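Local coordinates for tail fiber protein (Acinetobacter phage AM24, PDB 5W5P) that forms a trimeric phage tailspike that probably recognises, and may break down, the capsular polysaccharide of Acinetobacter baumannii, at residues A[479-484]-A[490-495]; A[474-479]-A[535-540]; A[515-520]-A[578-583]; A[500-505]-A[511-516]. All coordinates share one frame; numbering follows the deposited sequence.

How the contacts relate
All four contacts lie in the C-terminal antiparallel domain that follows the parallel beta-helical body of the chain. Contact 1 joins the short helix 479-483 to the start of strand 492-503, and contact 4 lies further along this strand, where it pairs with strand 509-523; their centres are about 27 Å apart. Contacts 2 and 3, with centres about 8 Å apart, bridge the two sheets of a sandwich and alternate along the chain. Contacts 1 and 4 are both nested within the loop that contact 2 closes, contact 1 coming first. Each contact also has neighbours in other subunits, so the domain core and the trimer interface are built from the same strands.

Contact 1 of 4, residues A[479-484]-A[490-495]; sequences NLISNL and RACTAD
Arg-490 reaches back over the end of the short helix and holds the carbonyl oxygen of Leu-484 side-on with two nitrogens. NH2 donates over 3.0 Å to Leu-484 O with an angle of 152° at the hydrogen, while the bond from NE to the same oxygen is longer, at 3.3 Å, and more bent. The oxygen lies near the guanidinium plane, at its edge; both donors come from one face of the carbonyl plane, NE from well above it. Arg-490 CG sits beside its own backbone N (chi1 -55°), and the extended chain from CG to NE then runs past the carbonyl of Ile-481, bringing CD to 3.2 Å from Ile-481 O. Obliquely to this chain, Ile-481 presents CG2 to Arg-490 CB at 3.6 Å, whereas its other branch carries CD1 toward the sulfur of Cys-492. Val-535 packs on both Ile-481 and Arg-490. Within the helix, Asn-483 ND2 donates to Asn-479 O at 2.8 Å, and Ser-482 OG turns elsewhere, to Thr-533 O. An arginine thus clasps a main-chain carbonyl just beyond a weakly bonded helical turn, closing the helix-to-strand connection that leads into strand 492-503 of the antiparallel C-terminal sandwich.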
loop_
_atom_site.group_PDB
_atom_site.type_symbol
_atom_site.label_atom_id
_atom_site.label_comp_id
_atom_site.label_asym_id
_atom_site.label_seq_id
_atom_site.Cartn_x
_atom_site.Cartn_y
_atom_site.Cartn_z
ATOM N N ASN A 479 -3.245 37.566 18.250
ATOM C CA ASN A 479 -2.005 37.385 18.999
ATOM C C ASN A 479 -1.043 36.444 18.282
ATOM O O ASN A 479 0.177 36.622 18.354
ATOM C CB ASN A 479 -2.316 36.868 20.404
ATOM C CG ASN A 479 -2.899 35.461 20.401
ATOM O OD1 ASN A 479 -3.783 35.146 19.604
ATOM N ND2 ASN A 479 -2.400 34.608 21.291
ATOM N N LEU A 480 -1.570 35.436 17.587
ATOM C CA LEU A 480 -0.703 34.518 16.858
ATOM C C LEU A 480 -0.226 35.113 15.537
ATOM O O LEU A 480 0.856 34.753 15.061
ATOM C CB LEU A 480 -1.427 33.190 16.634
ATOM C CG LEU A 480 -1.842 32.530 17.952
ATOM C CD1 LEU A 480 -2.500 31.193 17.718
ATOM C CD2 LEU A 480 -0.649 32.385 18.891
ATOM N N ILE A 481 -1.002 36.022 14.940
ATOM C CA ILE A 481 -0.511 36.772 13.787
ATOM C C ILE A 481 0.709 37.593 14.178
ATOM O O ILE A 481 1.733 37.588 13.482
ATOM C CB ILE A 481 -1.620 37.667 13.206
ATOM C CG1 ILE A 481 -2.813 36.828 12.749
ATOM C CG2 ILE A 481 -1.086 38.485 12.044
ATOM C CD1 ILE A 481 -3.926 37.664 12.139
ATOM N N SER A 482 0.618 38.315 15.300
ATOM C CA SER A 482 1.750 39.095 15.788
ATOM C C SER A 482 2.944 38.223 16.155
ATOM O O SER A 482 4.081 38.708 16.128
ATOM C CB SER A 482 1.333 39.929 17.000
ATOM O OG SER A 482 0.256 40.790 16.678
ATOM N N ASN A 483 2.715 36.950 16.490
ATOM C CA ASN A 483 3.806 36.068 16.885
ATOM C C ASN A 483 4.664 35.627 15.705
ATOM O O ASN A 483 5.805 35.206 15.916
ATOM C CB ASN A 483 3.248 34.842 17.608
ATOM C CG ASN A 483 3.282 34.990 19.116
ATOM O OD1 ASN A 483 3.918 34.196 19.812
ATOM N ND2 ASN A 483 2.607 36.017 19.628
ATOM N N LEU A 484 4.148 35.708 14.478
ATOM C CA LEU A 484 4.919 35.303 13.310
ATOM C C LEU A 484 6.179 36.151 13.173
ATOM O O LEU A 484 6.192 37.342 13.496
ATOM C CB LEU A 484 4.072 35.420 12.042
ATOM C CG LEU A 484 2.782 34.602 12.046
ATOM C CD1 LEU A 484 2.024 34.786 10.738
ATOM C CD2 LEU A 484 3.087 33.138 12.294
ATOM N N ARG A 490 2.079 38.091 7.923
ATOM C CA ARG A 490 1.037 38.389 8.901
ATOM C C ARG A 490 -0.300 38.717 8.247
ATOM O O ARG A 490 -1.334 38.163 8.633
ATOM C CB ARG A 490 1.488 39.535 9.804
ATOM C CG ARG A 490 2.822 39.281 10.483
ATOM C CD ARG A 490 2.938 40.032 11.792
ATOM N NE ARG A 490 4.210 39.759 12.455
ATOM C CZ ARG A 490 5.200 40.642 12.565
ATOM N NH1 ARG A 490 5.066 41.860 12.056
ATOM N NH2 ARG A 490 6.324 40.305 13.182
ATOM N N ALA A 491 -0.298 39.612 7.261
ATOM C CA ALA A 491 -1.541 40.143 6.714
ATOM C C ALA A 491 -2.387 39.044 6.076
ATOM O O ALA A 491 -1.872 38.051 5.554
ATOM C CB ALA A 491 -1.248 41.235 5.684
ATOM N N CYS A 492 -3.702 39.239 6.120
ATOM C CA CYS A 492 -4.649 38.318 5.508
ATOM C C CYS A 492 -6.013 38.991 5.468
ATOM O O CYS A 492 -6.229 40.048 6.069
ATOM C CB CYS A 492 -4.719 36.989 6.266
ATOM S SG CYS A 492 -5.232 37.143 7.995
ATOM N N THR A 493 -6.928 38.371 4.730
ATOM C CA THR A 493 -8.332 38.748 4.722
ATOM C C THR A 493 -9.166 37.506 4.999
ATOM O O THR A 493 -8.670 36.376 4.919
ATOM C CB THR A 493 -8.745 39.393 3.393
ATOM O OG1 THR A 493 -8.430 38.517 2.304
ATOM C CG2 THR A 493 -8.015 40.711 3.207
ATOM N N ALA A 494 -10.436 37.719 5.335
ATOM C CA ALA A 494 -11.269 36.619 5.797
ATOM C C ALA A 494 -12.734 37.024 5.769
ATOM O O ALA A 494 -13.077 38.210 5.827
ATOM C CB ALA A 494 -10.874 36.176 7.210
ATOM N N ASP A 495 -13.592 36.010 5.679
ATOM C CA ASP A 495 -15.030 36.135 5.856
ATOM C C ASP A 495 -15.436 35.514 7.188
ATOM O O ASP A 495 -14.750 34.643 7.725
ATOM C CB ASP A 495 -15.795 35.448 4.717
ATOM C CG ASP A 495 -15.562 36.104 3.371
ATOM O OD1 ASP A 495 -15.084 37.259 3.332
ATOM O OD2 ASP A 495 -15.859 35.456 2.344
#

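Contact 2 of 4, residues A[474-479]-A[535-540]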
loop_
_atom_site.group_PDB
_atom_site.type_symbol
_atom_site.label_atom_id
_atom_site.label_comp_id
_atom_site.label_asym_id
_atom_site.label_seq_id
_atom_site.Cartn_x
_atom_site.Cartn_y
_atom_site.Cartn_z
ATOM N N ALA A 474 -19.187 38.177 18.762
ATOM C CA ALA A 474 -18.063 37.368 18.318
ATOM C C ALA A 474 -16.781 38.001 18.832
ATOM O O ALA A 474 -16.747 39.183 19.186
ATOM C CB ALA A 474 -18.028 37.237 16.791
ATOM N N GLU A 475 -15.725 37.192 18.876
ATOM C CA GLU A 475 -14.425 37.655 19.341
ATOM C C GLU A 475 -13.346 36.924 18.559
ATOM O O GLU A 475 -13.296 35.690 18.566
ATOM C CB GLU A 475 -14.274 37.420 20.843
ATOM C CG GLU A 475 -12.900 37.764 21.390
ATOM C CD GLU A 475 -12.754 37.402 22.853
ATOM O OE1 GLU A 475 -12.050 36.416 23.158
ATOM O OE2 GLU A 475 -13.344 38.101 23.701
ATOM N N ILE A 476 -12.498 37.681 17.876
ATOM C CA ILE A 476 -11.365 37.125 17.154
ATOM C C ILE A 476 -10.089 37.627 17.815
ATOM O O ILE A 476 -10.080 38.641 18.519
ATOM C CB ILE A 476 -11.394 37.491 15.657
ATOM C CG1 ILE A 476 -11.184 38.993 15.469
ATOM C CG2 ILE A 476 -12.710 37.046 15.021
ATOM C CD1 ILE A 476 -11.290 39.445 14.032
ATOM N N ASP A 477 -8.996 36.902 17.588
ATOM C CA ASP A 477 -7.711 37.239 18.188
ATOM C C ASP A 477 -6.633 37.324 17.119
ATOM O O ASP A 477 -6.645 36.567 16.143
ATOM C CB ASP A 477 -7.307 36.216 19.256
ATOM C CG ASP A 477 -6.448 36.824 20.350
ATOM O OD1 ASP A 477 -5.695 37.779 20.062
ATOM O OD2 ASP A 477 -6.533 36.349 21.502
ATOM N N THR A 478 -5.699 38.254 17.315
ATOM C CA THR A 478 -4.583 38.464 16.401
ATOM C C THR A 478 -3.240 38.132 17.039
ATOM O O THR A 478 -2.194 38.384 16.427
ATOM C CB THR A 478 -4.572 39.913 15.901
ATOM O OG1 THR A 478 -4.256 40.795 16.987
ATOM C CG2 THR A 478 -5.928 40.293 15.327
ATOM N N ASN A 479 -3.245 37.566 18.250
ATOM C CA ASN A 479 -2.005 37.385 18.999
ATOM C C ASN A 479 -1.043 36.444 18.282
ATOM O O ASN A 479 0.177 36.622 18.354
ATOM C CB ASN A 479 -2.316 36.868 20.404
ATOM C CG ASN A 479 -2.899 35.461 20.401
ATOM O OD1 ASN A 479 -3.783 35.146 19.604
ATOM N ND2 ASN A 479 -2.400 34.608 21.291
ATOM N N VAL A 535 -1.139 44.047 14.738
ATOM C CA VAL A 535 -1.829 44.047 13.456
ATOM C C VAL A 535 -3.274 44.467 13.692
ATOM O O VAL A 535 -3.878 44.109 14.709
ATOM C CB VAL A 535 -1.759 42.672 12.759
ATOM C CG1 VAL A 535 -0.349 42.430 12.227
ATOM C CG2 VAL A 535 -2.192 41.565 13.709
ATOM N N TYR A 536 -3.825 45.221 12.752
ATOM C CA TYR A 536 -5.116 45.863 12.935
ATOM C C TYR A 536 -6.160 45.246 12.015
ATOM O O TYR A 536 -5.840 44.728 10.941
ATOM C CB TYR A 536 -4.997 47.368 12.694
ATOM C CG TYR A 536 -3.786 47.965 13.378
ATOM C CD1 TYR A 536 -3.809 48.257 14.739
ATOM C CD2 TYR A 536 -2.615 48.219 12.673
ATOM C CE1 TYR A 536 -2.705 48.796 15.379
ATOM C CE2 TYR A 536 -1.503 48.756 13.306
ATOM C CZ TYR A 536 -1.556 49.042 14.661
ATOM O OH TYR A 536 -0.461 49.578 15.303
ATOM N N VAL A 537 -7.415 45.301 12.459
ATOM C CA VAL A 537 -8.539 44.694 11.762
ATOM C C VAL A 537 -9.569 45.769 11.449
ATOM O O VAL A 537 -9.870 46.621 12.293
ATOM C CB VAL A 537 -9.179 43.563 12.595
ATOM C CG1 VAL A 537 -10.468 43.073 11.944
ATOM C CG2 VAL A 537 -8.196 42.415 12.791
ATOM N N ALA A 538 -10.104 45.729 10.231
ATOM C CA ALA A 538 -11.287 46.488 9.852
ATOM C C ALA A 538 -12.358 45.505 9.403
ATOM O O ALA A 538 -12.091 44.627 8.576
ATOM C CB ALA A 538 -10.975 47.490 8.740
ATOM N N ALA A 539 -13.557 45.643 9.957
ATOM C CA ALA A 539 -14.671 44.752 9.681
ATOM C C ALA A 539 -15.803 45.507 8.994
ATOM O O ALA A 539 -15.959 46.719 9.151
ATOM C CB ALA A 539 -15.194 44.113 10.972
ATOM N N SER A 540 -16.610 44.764 8.243
ATOM C CA SER A 540 -17.767 45.343 7.578
ATOM C C SER A 540 -18.877 44.306 7.535
ATOM O O SER A 540 -18.645 43.165 7.131
ATOM C CB SER A 540 -17.412 45.805 6.165
ATOM O OG SER A 540 -18.501 46.469 5.559
HETATM O O HOH W 1 -1.970 42.451 17.071
#
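Two facing sheets of a beta sandwich meet here, strand 470-477 supplying one wall and strand 535-546 the other, with no direct hydrogen bond between the segments. Thr-478, just past the end of its strand, slides alongside Val-535 in the opposite direction and brings CB to 3.6 Å from Val-535 CG2. With OG1 between the backbone N and the carbonyl carbon (chi1 68°), the methyl CG2 of Thr-478 lies anti to the carbonyl carbon and comes within 4.0 Å of Val-537 CG2. The other branch of that valine, CG1, is met at 4.3 Å by Ile-476 CD1. On the polar side, a water donates to Thr-478 OG1 (2.8 Å) and accepts from Val-535 N (2.9 Å), linking the two segments; the hydroxyl is also hydrogen-bonded to Thr-576 O. Asp-477 closes an Asx turn: OD1 accepts from Asn-479 N at 3.1 Å, the donor standing 49° out of the carboxylate plane, and Thr-576 OG1 reaches the same oxygen. Strand 577-582 pairs with 470-477 on its own sheet, Leu-519 of strand 509-523 and Met-496 of strand 492-503 pack on Ile-476 from the facing one, and helix 479-483 leads off directly after Thr-478.

Contact 3 of 4, residues A[515-520]-A[578-583]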
loop_
_atom_site.group_PDB
_atom_site.type_symbol
_atom_site.label_atom_id
_atom_site.label_comp_id
_atom_site.label_asym_id
_atom_site.label_seq_id
_atom_site.Cartn_x
_atom_site.Cartn_y
_atom_site.Cartn_z
ATOM N N ALA A 515 -24.818 36.631 10.777
ATOM C CA ALA A 515 -24.155 37.810 10.242
ATOM C C ALA A 515 -23.043 37.392 9.292
ATOM O O ALA A 515 -22.326 36.418 9.545
ATOM C CB ALA A 515 -23.577 38.676 11.365
ATOM N N LYS A 516 -22.904 38.130 8.197
ATOM C CA LYS A 516 -21.807 37.952 7.255
ATOM C C LYS A 516 -20.873 39.149 7.377
ATOM O O LYS A 516 -21.282 40.288 7.122
ATOM C CB LYS A 516 -22.334 37.813 5.827
ATOM C CG LYS A 516 -23.492 36.834 5.683
ATOM C CD LYS A 516 -23.081 35.424 6.064
ATOM C CE LYS A 516 -21.997 34.902 5.130
ATOM N NZ LYS A 516 -21.644 33.469 5.376
ATOM N N VAL A 517 -19.627 38.893 7.775
ATOM C CA VAL A 517 -18.637 39.937 8.014
ATOM C C VAL A 517 -17.436 39.700 7.111
ATOM O O VAL A 517 -17.077 38.551 6.833
ATOM C CB VAL A 517 -18.208 39.976 9.498
ATOM C CG1 VAL A 517 -17.184 41.071 9.737
ATOM C CG2 VAL A 517 -19.421 40.188 10.391
ATOM N N SER A 518 -16.825 40.789 6.648
ATOM C CA SER A 518 -15.584 40.748 5.888
ATOM C C SER A 518 -14.507 41.509 6.654
ATOM O O SER A 518 -14.782 42.555 7.249
ATOM C CB SER A 518 -15.777 41.348 4.489
ATOM O OG SER A 518 -14.760 40.929 3.598
ATOM N N LEU A 519 -13.281 40.977 6.645
ATOM C CA LEU A 519 -12.177 41.520 7.426
ATOM C C LEU A 519 -10.944 41.731 6.560
ATOM O O LEU A 519 -10.722 41.018 5.578
ATOM C CB LEU A 519 -11.774 40.593 8.582
ATOM C CG LEU A 519 -12.855 40.027 9.487
ATOM C CD1 LEU A 519 -12.247 39.029 10.450
ATOM C CD2 LEU A 519 -13.508 41.153 10.236
ATOM N N VAL A 520 -10.122 42.695 6.965
ATOM C CA VAL A 520 -8.768 42.850 6.449
ATOM C C VAL A 520 -7.839 43.040 7.643
ATOM O O VAL A 520 -8.155 43.799 8.565
ATOM C CB VAL A 520 -8.658 44.029 5.459
ATOM C CG1 VAL A 520 -9.288 45.290 6.044
ATOM C CG2 VAL A 520 -7.209 44.269 5.055
ATOM N N TYR A 578 -10.396 41.335 19.041
ATOM C CA TYR A 578 -11.389 42.243 18.484
ATOM C C TYR A 578 -12.766 41.704 18.833
ATOM O O TYR A 578 -13.078 40.548 18.531
ATOM C CB TYR A 578 -11.223 42.390 16.969
ATOM C CG TYR A 578 -10.190 43.428 16.583
ATOM C CD1 TYR A 578 -8.848 43.090 16.486
ATOM C CD2 TYR A 578 -10.557 44.748 16.328
ATOM C CE1 TYR A 578 -7.897 44.030 16.142
ATOM C CE2 TYR A 578 -9.609 45.699 15.985
ATOM C CZ TYR A 578 -8.281 45.330 15.893
ATOM O OH TYR A 578 -7.321 46.254 15.549
ATOM N N LEU A 579 -13.573 42.532 19.490
ATOM C CA LEU A 579 -14.946 42.181 19.824
ATOM C C LEU A 579 -15.865 42.726 18.738
ATOM O O LEU A 579 -15.916 43.940 18.518
ATOM C CB LEU A 579 -15.340 42.751 21.188
ATOM C CG LEU A 579 -14.349 42.650 22.351
ATOM C CD1 LEU A 579 -14.944 43.287 23.596
ATOM C CD2 LEU A 579 -13.964 41.205 22.625
ATOM N N LEU A 580 -16.579 41.835 18.058
ATOM C CA LEU A 580 -17.570 42.239 17.069
ATOM C C LEU A 580 -18.927 42.368 17.750
ATOM O O LEU A 580 -19.326 41.492 18.525
ATOM C CB LEU A 580 -17.631 41.231 15.922
ATOM C CG LEU A 580 -16.384 41.157 15.034
ATOM C CD1 LEU A 580 -15.420 40.095 15.545
ATOM C CD2 LEU A 580 -16.759 40.887 13.585
ATOM N N LYS A 581 -19.624 43.470 17.478
ATOM C CA LYS A 581 -20.860 43.791 18.177
ATOM C C LYS A 581 -21.925 44.263 17.196
ATOM O O LYS A 581 -21.622 44.902 16.184
ATOM C CB LYS A 581 -20.644 44.874 19.240
ATOM C CG LYS A 581 -19.340 44.776 20.006
ATOM C CD LYS A 581 -19.148 46.005 20.870
ATOM C CE LYS A 581 -17.918 45.890 21.738
ATOM N NZ LYS A 581 -17.861 47.024 22.701
ATOM N N LEU A 582 -23.180 43.954 17.520
ATOM C CA LEU A 582 -24.330 44.390 16.745
ATOM C C LEU A 582 -25.264 45.218 17.620
ATOM O O LEU A 582 -25.418 44.954 18.817
ATOM C CB LEU A 582 -25.091 43.198 16.153
ATOM C CG LEU A 582 -24.325 42.377 15.115
ATOM C CD1 LEU A 582 -25.101 41.125 14.733
ATOM C CD2 LEU A 582 -24.013 43.221 13.886
ATOM N N SER A 583 -25.894 46.218 17.009
ATOM C CA SER A 583 -26.785 47.131 17.706
ATOM C C SER A 583 -28.245 46.730 17.487
ATOM O O SER A 583 -28.558 45.746 16.808
ATOM C CB SER A 583 -26.535 48.570 17.250
ATOM O OG SER A 583 -26.675 48.690 15.844
#
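Val-517 and Leu-580 reach toward each other across the sandwich and meet tip to tip, Val-517 CG1 lying 3.9 Å from Leu-580 CD2. The valine turns CG1 anti to its backbone N (chi1 -180°), so that this methyl faces the leucine while CG2 sits beside the N. In Leu-580, CG also lies beside the backbone N (chi1 -67°), and of its two methyls CD2 makes the contact. Two residues before Val-517 and two after Leu-580, Ala-515 CB touches Leu-582 CD1 at a looser 4.4 Å. The two strands run in opposite senses, and with CA atoms more than 9 Å apart in these pairs they belong to different sheets and meet through side chains alone.

Met-496 of strand 492-503 packs on both Val-517 and Leu-580, while Ala-539 adjoins Val-517 from strand 535-546 and Ile-571 borders Leu-580 from strand 569-574. Backbone bonding to Met-496 and Ile-498 holds Val-517 and Ala-515 in the first sheet, and bonding to Ala-474 holds Leu-580 in the second. On the side of its sheet turned away from Leu-580, Lys-516 forms a salt bridge with Asp-495 of the third subunit, at the trimer interface; Lys-581 forms one with Glu-572. Charge thus lies on the sheet sides that face away from the sandwich interior, and with methyl groups alone touching between the segments, the attraction there is dispersive and hydrophobic, without the directionality of a hydrogen bond.

Contact 4 of 4, residues A[500-505]-A[511-516]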
loop_
_atom_site.group_PDB
_atom_site.type_symbol
_atom_site.label_atom_id
_atom_site.label_comp_id
_atom_site.label_asym_id
_atom_site.label_seq_id
_atom_site.Cartn_x
_atom_site.Cartn_y
_atom_site.Cartn_z
HETATM N N MSE A 500 -25.816 33.012 15.267
HETATM C CA MSE A 500 -26.160 33.361 16.635
HETATM C C MSE A 500 -27.464 32.706 17.061
HETATM O O MSE A 500 -28.495 32.853 16.400
HETATM C CB MSE A 500 -26.273 34.878 16.797
HETATM C CG MSE A 500 -25.041 35.662 16.379
HETATM SE SE MSE A 500 -25.471 37.506 15.878
HETATM C CE MSE A 500 -26.163 37.161 14.087
ATOM N N GLN A 501 -27.413 31.987 18.178
ATOM C CA GLN A 501 -28.589 31.373 18.781
ATOM C C GLN A 501 -28.852 32.077 20.106
ATOM O O GLN A 501 -28.046 31.977 21.038
ATOM C CB GLN A 501 -28.381 29.872 18.972
ATOM C CG GLN A 501 -28.371 29.096 17.662
ATOM C CD GLN A 501 -28.016 27.625 17.839
ATOM O OE1 GLN A 501 -26.947 27.288 18.351
ATOM N NE2 GLN A 501 -28.917 26.746 17.414
HETATM N N MSE A 502 -29.964 32.801 20.185
HETATM C CA MSE A 502 -30.333 33.475 21.427
HETATM C C MSE A 502 -31.028 32.482 22.344
HETATM O O MSE A 502 -32.035 31.874 21.973
HETATM C CB MSE A 502 -31.232 34.689 21.163
HETATM C CG MSE A 502 -31.090 35.297 19.777
HETATM SE SE MSE A 502 -29.280 35.904 19.338
HETATM C CE MSE A 502 -29.557 36.203 17.434
ATOM N N LYS A 503 -30.480 32.318 23.544
ATOM C CA LYS A 503 -30.936 31.295 24.468
ATOM C C LYS A 503 -31.232 31.907 25.827
ATOM O O LYS A 503 -30.703 32.961 26.191
ATOM C CB LYS A 503 -29.900 30.174 24.620
ATOM C CG LYS A 503 -29.466 29.539 23.310
ATOM C CD LYS A 503 -28.445 28.442 23.558
ATOM C CE LYS A 503 -27.982 27.808 22.265
ATOM N NZ LYS A 503 -27.080 26.663 22.544
ATOM N N THR A 504 -32.096 31.225 26.575
ATOM C CA THR A 504 -32.378 31.575 27.959
ATOM C C THR A 504 -31.257 31.039 28.845
ATOM O O THR A 504 -30.238 30.536 28.367
ATOM C CB THR A 504 -33.735 31.023 28.381
ATOM O OG1 THR A 504 -33.693 29.592 28.344
ATOM C CG2 THR A 504 -34.831 31.517 27.452
ATOM N N ALA A 505 -31.443 31.131 30.162
ATOM C CA ALA A 505 -30.457 30.572 31.080
ATOM C C ALA A 505 -30.354 29.059 30.938
ATOM O O ALA A 505 -29.255 28.503 31.049
ATOM C CB ALA A 505 -30.801 30.954 32.518
ATOM N N GLY A 511 -34.430 32.685 19.601
ATOM C CA GLY A 511 -34.174 33.429 18.382
ATOM C C GLY A 511 -32.948 32.893 17.684
ATOM O O GLY A 511 -32.157 32.138 18.260
ATOM N N ALA A 512 -32.796 33.293 16.424
ATOM C CA ALA A 512 -31.672 32.830 15.626
ATOM C C ALA A 512 -31.417 33.822 14.504
ATOM O O ALA A 512 -32.356 34.341 13.901
ATOM C CB ALA A 512 -31.923 31.426 15.056
ATOM N N ALA A 513 -30.140 34.068 14.232
ATOM C CA ALA A 513 -29.733 34.992 13.187
ATOM C C ALA A 513 -28.352 34.588 12.696
ATOM O O ALA A 513 -27.691 33.721 13.277
ATOM C CB ALA A 513 -29.727 36.438 13.694
ATOM N N VAL A 514 -27.915 35.228 11.617
ATOM C CA VAL A 514 -26.578 34.995 11.081
ATOM C C VAL A 514 -26.071 36.300 10.480
ATOM O O VAL A 514 -26.814 37.009 9.792
ATOM C CB VAL A 514 -26.565 33.845 10.050
ATOM C CG1 VAL A 514 -27.672 34.022 9.029
ATOM C CG2 VAL A 514 -25.202 33.726 9.370
ATOM N N ALA A 515 -24.818 36.631 10.777
ATOM C CA ALA A 515 -24.155 37.810 10.242
ATOM C C ALA A 515 -23.043 37.392 9.292
ATOM O O ALA A 515 -22.326 36.418 9.545
ATOM C CB ALA A 515 -23.577 38.676 11.365
ATOM N N LYS A 516 -22.904 38.130 8.197
ATOM C CA LYS A 516 -21.807 37.952 7.255
ATOM C C LYS A 516 -20.873 39.149 7.377
ATOM O O LYS A 516 -21.282 40.288 7.122
ATOM C CB LYS A 516 -22.334 37.813 5.827
ATOM C CG LYS A 516 -23.492 36.834 5.683
ATOM C CD LYS A 516 -23.081 35.424 6.064
ATOM C CE LYS A 516 -21.997 34.902 5.130
ATOM N NZ LYS A 516 -21.644 33.469 5.376
#
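Met-500, a selenomethionine, lays its methyl over the face of the peptide joining Val-514 and Ala-515, with CE 3.6 Å from Ala-515 N and equally near Val-514 N. At their edges the peptide groups of the two strands are joined by hydrogen bonds: Met-500 N donates to Ala-513 O at 2.8 Å, and Ala-513 N returns a bond to Met-500 O at 3.0 Å. Further on, Met-502 N reaches Gly-511 O at 3.0 Å, and the return bond, from Gly-511 N to Met-502 O, is weak. These are the hydrogen-bonded pairs of the antiparallel hairpin made by strands 492-503 and 509-523; between them, in the non-hydrogen-bonded pair of Gln-501 with Ala-512, Ala-512 CA makes a C-H...O contact of 3.3 Å to Met-500 O.

On the face that carries both selenomethionines, the methyl of Ala-513 touches both of their CE atoms, its CB lying 3.7 Å from Met-500 CE and 3.8 Å from Met-502 CE. A bend at chi3 (-79°) turns CE of Met-500 back onto the neighbouring strand, whereas Met-502 bends earlier, at chi2, which sets its CG against the carbonyl group of Gly-511, 3.7 Å from Gly-511 C. Val-599 packs against both selenomethionines. The amide of Gln-501, on the other face, bonds to Gln-522 and Ser-612 of the third subunit.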